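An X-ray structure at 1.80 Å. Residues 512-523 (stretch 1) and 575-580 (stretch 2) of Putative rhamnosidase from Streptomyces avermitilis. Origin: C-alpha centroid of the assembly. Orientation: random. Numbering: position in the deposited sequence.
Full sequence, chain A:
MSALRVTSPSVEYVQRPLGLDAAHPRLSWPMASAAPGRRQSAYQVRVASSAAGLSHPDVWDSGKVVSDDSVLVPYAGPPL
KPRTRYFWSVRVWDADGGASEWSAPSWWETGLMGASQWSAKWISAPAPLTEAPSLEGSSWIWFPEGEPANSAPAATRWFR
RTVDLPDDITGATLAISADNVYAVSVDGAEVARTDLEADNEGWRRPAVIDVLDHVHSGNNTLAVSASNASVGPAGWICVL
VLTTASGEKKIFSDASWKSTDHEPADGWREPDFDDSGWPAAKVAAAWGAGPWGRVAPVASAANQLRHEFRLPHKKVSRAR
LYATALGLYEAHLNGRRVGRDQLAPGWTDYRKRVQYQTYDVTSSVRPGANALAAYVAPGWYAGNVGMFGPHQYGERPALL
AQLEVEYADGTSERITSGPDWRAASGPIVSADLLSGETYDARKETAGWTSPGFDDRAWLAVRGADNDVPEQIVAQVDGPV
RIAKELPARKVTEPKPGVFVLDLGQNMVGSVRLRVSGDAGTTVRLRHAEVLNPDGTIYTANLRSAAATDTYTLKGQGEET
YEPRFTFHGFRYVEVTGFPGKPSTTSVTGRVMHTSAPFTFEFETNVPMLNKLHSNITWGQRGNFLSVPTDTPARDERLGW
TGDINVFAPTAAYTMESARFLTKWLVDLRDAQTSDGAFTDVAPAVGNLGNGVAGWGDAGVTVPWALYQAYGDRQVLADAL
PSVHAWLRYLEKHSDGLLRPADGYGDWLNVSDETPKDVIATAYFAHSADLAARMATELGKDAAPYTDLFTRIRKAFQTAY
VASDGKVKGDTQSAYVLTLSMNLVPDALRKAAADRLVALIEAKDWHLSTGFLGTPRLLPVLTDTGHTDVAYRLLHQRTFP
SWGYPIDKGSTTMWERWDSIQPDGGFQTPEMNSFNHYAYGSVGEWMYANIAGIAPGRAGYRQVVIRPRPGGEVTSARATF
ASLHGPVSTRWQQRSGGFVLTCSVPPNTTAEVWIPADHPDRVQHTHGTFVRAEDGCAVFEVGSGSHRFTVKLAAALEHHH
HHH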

ATOM      1  N   ARG A 512       1.931  10.108 -16.729  1.00 20.08           N
ATOM      2  CA  ARG A 512       1.775   9.994 -18.178  1.00 20.06           C
ATOM      3  C   ARG A 512       2.762  10.972 -18.779  1.00 20.75           C
ATOM      4  O   ARG A 512       2.766  12.168 -18.407  1.00 20.87           O
ATOM      5  N   LEU A 513       3.583  10.466 -19.698  1.00 20.01           N
ATOM      6  CA  LEU A 513       4.561  11.259 -20.433  1.00 21.18           C
ATOM      7  C   LEU A 513       4.022  11.433 -21.844  1.00 22.48           C
ATOM      8  O   LEU A 513       3.613  10.428 -22.468  1.00 22.03           O
ATOM      9  N   ARG A 514       3.975  12.692 -22.318  1.00 22.30           N
ATOM     10  CA  ARG A 514       3.730  12.979 -23.739  1.00 25.22           C
ATOM     11  C   ARG A 514       5.021  13.528 -24.329  1.00 24.97           C
ATOM     12  O   ARG A 514       5.653  14.418 -23.752  1.00 25.30           O
ATOM     13  N   VAL A 515       5.444  12.969 -25.453  1.00 26.30           N
ATOM     14  CA  VAL A 515       6.718  13.354 -26.056  1.00 26.11           C
ATOM     15  C   VAL A 515       6.692  13.096 -27.566  1.00 26.68           C
ATOM     16  O   VAL A 515       6.127  12.109 -28.034  1.00 25.88           O
ATOM     17  N   SER A 516       7.285  14.011 -28.328  1.00 28.57           N
ATOM     18  CA  SER A 516       7.442  13.822 -29.775  1.00 30.27           C
ATOM     19  C   SER A 516       8.905  13.904 -30.076  1.00 29.30           C
ATOM     20  O   SER A 516       9.602  14.773 -29.555  1.00 32.07           O
ATOM     21  N   GLY A 517       9.390  13.016 -30.929  1.00 29.26           N
ATOM     22  CA  GLY A 517      10.817  13.016 -31.225  1.00 27.43           C
ATOM     23  C   GLY A 517      11.220  11.838 -32.081  1.00 29.20           C
ATOM     24  O   GLY A 517      10.379  11.005 -32.476  1.00 28.44           O
ATOM     25  N   ASP A 518      12.512  11.750 -32.344  1.00 27.90           N
ATOM     26  CA  ASP A 518      13.028  10.700 -33.209  1.00 30.44           C
ATOM     27  C   ASP A 518      12.940   9.329 -32.560  1.00 30.18           C
ATOM     28  O   ASP A 518      13.151   9.208 -31.335  1.00 30.14           O
ATOM     29  N   ALA A 519      12.599   8.315 -33.369  1.00 27.91           N
ATOM     30  CA  ALA A 519      12.681   6.901 -32.939  1.00 29.61           C
ATOM     31  C   ALA A 519      14.068   6.618 -32.334  1.00 28.64           C
ATOM     32  O   ALA A 519      15.060   7.029 -32.899  1.00 31.42           O
ATOM     33  N   GLY A 520      14.136   5.958 -31.171  1.00 29.39           N
ATOM     34  CA  GLY A 520      15.433   5.669 -30.538  1.00 26.93           C
ATOM     35  C   GLY A 520      15.840   6.687 -29.472  1.00 28.46           C
ATOM     36  O   GLY A 520      16.802   6.473 -28.743  1.00 29.46           O
ATOM     37  N   THR A 521      15.134   7.817 -29.382  1.00 29.75           N
ATOM     38  CA  THR A 521      15.424   8.799 -28.308  1.00 28.10           C
ATOM     39  C   THR A 521      14.998   8.165 -26.978  1.00 26.03           C
ATOM     40  O   THR A 521      13.897   7.667 -26.884  1.00 24.59           O
ATOM     41  N   THR A 522      15.879   8.177 -25.990  1.00 25.94           N
ATOM     42  CA  THR A 522      15.530   7.695 -24.629  1.00 26.23           C
ATOM     43  C   THR A 522      15.302   8.778 -23.563  1.00 25.31           C
ATOM     44  O   THR A 522      16.211   9.537 -23.233  1.00 25.83           O
ATOM     45  N   VAL A 523      14.085   8.811 -23.007  1.00 23.02           N
ATOM     46  CA  VAL A 523      13.746   9.763 -21.942  1.00 22.89           C
ATOM     47  C   VAL A 523      13.772   9.012 -20.625  1.00 22.70           C
ATOM     48  O   VAL A 523      13.215   7.933 -20.527  1.00 22.32           O
ATOM     49  N   VAL A 575      13.334  15.014 -15.597  1.00 22.98           N
ATOM     50  CA  VAL A 575      13.192  14.527 -16.974  1.00 24.19           C
ATOM     51  C   VAL A 575      14.542  14.805 -17.638  1.00 25.83           C
ATOM     52  O   VAL A 575      14.976  15.966 -17.676  1.00 22.05           O
ATOM     53  N   THR A 576      15.236  13.748 -18.086  1.00 25.46           N
ATOM     54  CA  THR A 576      16.452  13.894 -18.891  1.00 28.20           C
ATOM     55  C   THR A 576      16.277  13.183 -20.244  1.00 28.12           C
ATOM     56  O   THR A 576      15.499  12.236 -20.359  1.00 27.31           O
ATOM     57  N   GLY A 577      16.981  13.644 -21.275  1.00 29.15           N
ATOM     58  CA  GLY A 577      16.843  13.053 -22.615  1.00 25.06           C
ATOM     59  C   GLY A 577      15.650  13.488 -23.433  1.00 28.51           C
ATOM     60  O   GLY A 577      15.443  12.959 -24.541  1.00 26.24           O
ATOM     61  N   PHE A 578      14.862  14.437 -22.912  1.00 26.16           N
ATOM     62  CA  PHE A 578      13.699  14.956 -23.613  1.00 29.73           C
ATOM     63  C   PHE A 578      14.179  15.668 -24.886  1.00 31.86           C
ATOM     64  O   PHE A 578      15.190  16.378 -24.852  1.00 32.79           O
ATOM     65  N   PRO A 579      13.496  15.446 -26.012  1.00 32.84           N
ATOM     66  CA  PRO A 579      13.900  16.219 -27.194  1.00 36.89           C
ATOM     67  C   PRO A 579      13.281  17.614 -27.154  1.00 37.16           C
ATOM     68  O   PRO A 579      12.064  17.769 -27.305  1.00 39.69           O
ATOM     69  N   GLY A 580      14.106  18.629 -26.932  1.00 39.59           N
ATOM     70  CA  GLY A 580      13.587  19.978 -26.800  1.00 39.83           C
ATOM     71  C   GLY A 580      13.287  20.260 -25.348  1.00 39.51           C
ATOM     72  O   GLY A 580      13.961  19.749 -24.461  1.00 42.20           O
TER

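No hydrogen bond joins these two stretches, although strands lie in both and their backbones come close, with the CA atoms of V523 and G577 4.6 Å apart. The contact is held instead by apolar packing and by a CA-H...O contact, in which V523 CA lies 3.4 Å from T576 O with an angle of 141° at the hydrogen.

The aromatic ring of F578 gathers much of stretch 1 around it. The CA-to-CB bond of F578 points away from stretch 1, yet with chi1 in the t well and chi2 at 89° the ring comes back to meet it. V515, whose CA-to-CB bond points toward stretch 2, adopts the p rotamer and lays V515 CG2 over one face, 4.1 Å from the F578 ring centroid and 25° off the normal, a CH-pi contact. Near the plane of the ring, L513 CD1 approaches F578 CE1 at 4.1 Å. The CA-to-CB bond of L513 points sideways, but leucine is long enough for its chi1 t, chi2 p conformation to bring its end nearer. The carbonyl R514 O also lies at the ring edge, 3.7 Å from F578 CE1, where aromatic C-H groups carry slight positive charge. A flat, broad side chain can thus offer a face to one neighbour and an edge to others.

P579 extends the apolar surface with its ring carbons. P579 CD lies 3.5 Å from V515 CG2, so this one valine methyl touches both proline and phenylalanine. P579 CG packs 3.1 Å from the carbonyl S516 O and 4.0 Å from G517 CA. Glycine suits position 517: an ideal CB on G517 would come within 2.8 Å of P579 CG, a clash.

V523, in the t rotamer, is buried, as is V575; valine suits both, having compact methyls and no polar group to satisfy. V523 CG1 meets V575 CG1 at 3.9 Å, both chi1 angles t, while V523 CG2 reaches 3.9 Å from G577 O. G577 has two reasons to be glycine. Its backbone angles would jam a CB against the preceding carbonyl, and an ideal CB on G577 would also lie 2.2 Å from T522 O.

The CA-to-CB bond of T521 points toward stretch 2; the m rotamer places T521 CG2 3.5 Å from G577 O, while T521 OG1 donates to D518 O at 2.7 Å. D518 O also accepts from T521 N at 3.1 Å, closing the type II turn from D518 to T521. Threonine thus combines a packing methyl with a hydroxyl satisfied inside its own stretch.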

ATOM      1  CB  ARG A 512       0.357  10.388 -18.586  1.00 22.21           C
ATOM      2  CG  ARG A 512       0.199  10.494 -20.107  1.00 26.16           C
ATOM      3  CD  ARG A 512      -1.257  10.510 -20.545  1.00 29.01           C
ATOM      4  NE  ARG A 512      -1.963  11.674 -20.022  1.00 34.14           N
ATOM      5  CZ  ARG A 512      -2.833  11.623 -19.019  1.00 36.30           C
ATOM      6  NH1 ARG A 512      -3.118  10.466 -18.429  1.00 34.32           N
ATOM      7  NH2 ARG A 512      -3.413  12.738 -18.607  1.00 37.88           N
ATOM      8  CB  LEU A 513       5.879  10.507 -20.477  1.00 20.81           C
ATOM      9  CG  LEU A 513       7.018  11.056 -21.323  1.00 19.78           C
ATOM     10  CD1 LEU A 513       7.529  12.402 -20.773  1.00 21.25           C
ATOM     11  CD2 LEU A 513       8.133  10.031 -21.451  1.00 21.63           C
ATOM     12  CB  ARG A 514       2.604  13.996 -23.976  1.00 27.16           C
ATOM     13  CG  ARG A 514       1.268  13.736 -23.297  1.00 33.00           C
ATOM     14  CD  ARG A 514       0.601  12.426 -23.713  1.00 38.66           C
ATOM     15  NE  ARG A 514       0.329  12.336 -25.154  1.00 43.06           N
ATOM     16  CZ  ARG A 514      -0.744  12.834 -25.760  1.00 44.04           C
ATOM     17  NH1 ARG A 514      -1.670  13.480 -25.062  1.00 42.62           N
ATOM     18  NH2 ARG A 514      -0.884  12.681 -27.076  1.00 44.28           N
ATOM     19  CB  VAL A 515       7.910  12.628 -25.379  1.00 26.15           C
ATOM     20  CG1 VAL A 515       7.767  11.101 -25.487  1.00 27.09           C
ATOM     21  CG2 VAL A 515       9.248  13.094 -25.935  1.00 27.72           C
ATOM     22  CB  SER A 516       6.734  14.908 -30.576  1.00 30.45           C
ATOM     23  OG  SER A 516       5.386  15.041 -30.186  1.00 35.12           O
ATOM     24  CB  ASP A 518      14.458  11.033 -33.614  1.00 32.50           C
ATOM     25  CG  ASP A 518      14.521  12.260 -34.550  1.00 36.21           C
ATOM     26  OD1 ASP A 518      13.458  12.622 -35.115  1.00 39.16           O
ATOM     27  OD2 ASP A 518      15.607  12.858 -34.697  1.00 37.69           O
ATOM     28  CB  ALA A 519      12.405   5.969 -34.125  1.00 28.37           C
ATOM     29  CB  THR A 521      14.666  10.118 -28.526  1.00 31.08           C
ATOM     30  OG1 THR A 521      14.888  10.579 -29.874  1.00 31.94           O
ATOM     31  CG2 THR A 521      15.134  11.186 -27.544  1.00 30.90           C
ATOM     32  CB  THR A 522      16.573   6.679 -24.154  1.00 26.94           C
ATOM     33  OG1 THR A 522      16.610   5.604 -25.102  1.00 28.13           O
ATOM     34  CG2 THR A 522      16.224   6.112 -22.741  1.00 26.16           C
ATOM     35  CB  VAL A 523      12.357  10.378 -22.130  1.00 21.84           C
ATOM     36  CG1 VAL A 523      12.086  11.434 -21.058  1.00 22.91           C
ATOM     37  CG2 VAL A 523      12.258  11.009 -23.507  1.00 24.04           C
ATOM     38  CB  VAL A 575      12.065  15.297 -17.698  1.00 24.60           C
ATOM     39  CG1 VAL A 575      11.879  14.809 -19.128  1.00 25.40           C
ATOM     40  CG2 VAL A 575      10.754  15.164 -16.934  1.00 25.87           C
ATOM     41  CB  THR A 576      17.685  13.366 -18.167  1.00 30.28           C
ATOM     42  OG1 THR A 576      17.499  11.989 -17.879  1.00 34.71           O
ATOM     43  CG2 THR A 576      17.918  14.123 -16.841  1.00 33.04           C
ATOM     44  CB  PHE A 578      12.913  15.918 -22.715  1.00 28.79           C
ATOM     45  CG  PHE A 578      11.486  16.122 -23.131  1.00 30.67           C
ATOM     46  CD1 PHE A 578      10.473  15.282 -22.645  1.00 27.56           C
ATOM     47  CD2 PHE A 578      11.135  17.151 -24.015  1.00 27.68           C
ATOM     48  CE1 PHE A 578       9.160  15.463 -23.023  1.00 29.76           C
ATOM     49  CE2 PHE A 578       9.815  17.327 -24.395  1.00 28.55           C
ATOM     50  CZ  PHE A 578       8.823  16.488 -23.904  1.00 29.85           C
ATOM     51  CB  PRO A 579      13.344  15.391 -28.359  1.00 35.46           C
ATOM     52  CG  PRO A 579      12.183  14.642 -27.783  1.00 35.93           C
ATOM     53  CD  PRO A 579      12.514  14.392 -26.339  1.00 35.68           C
TER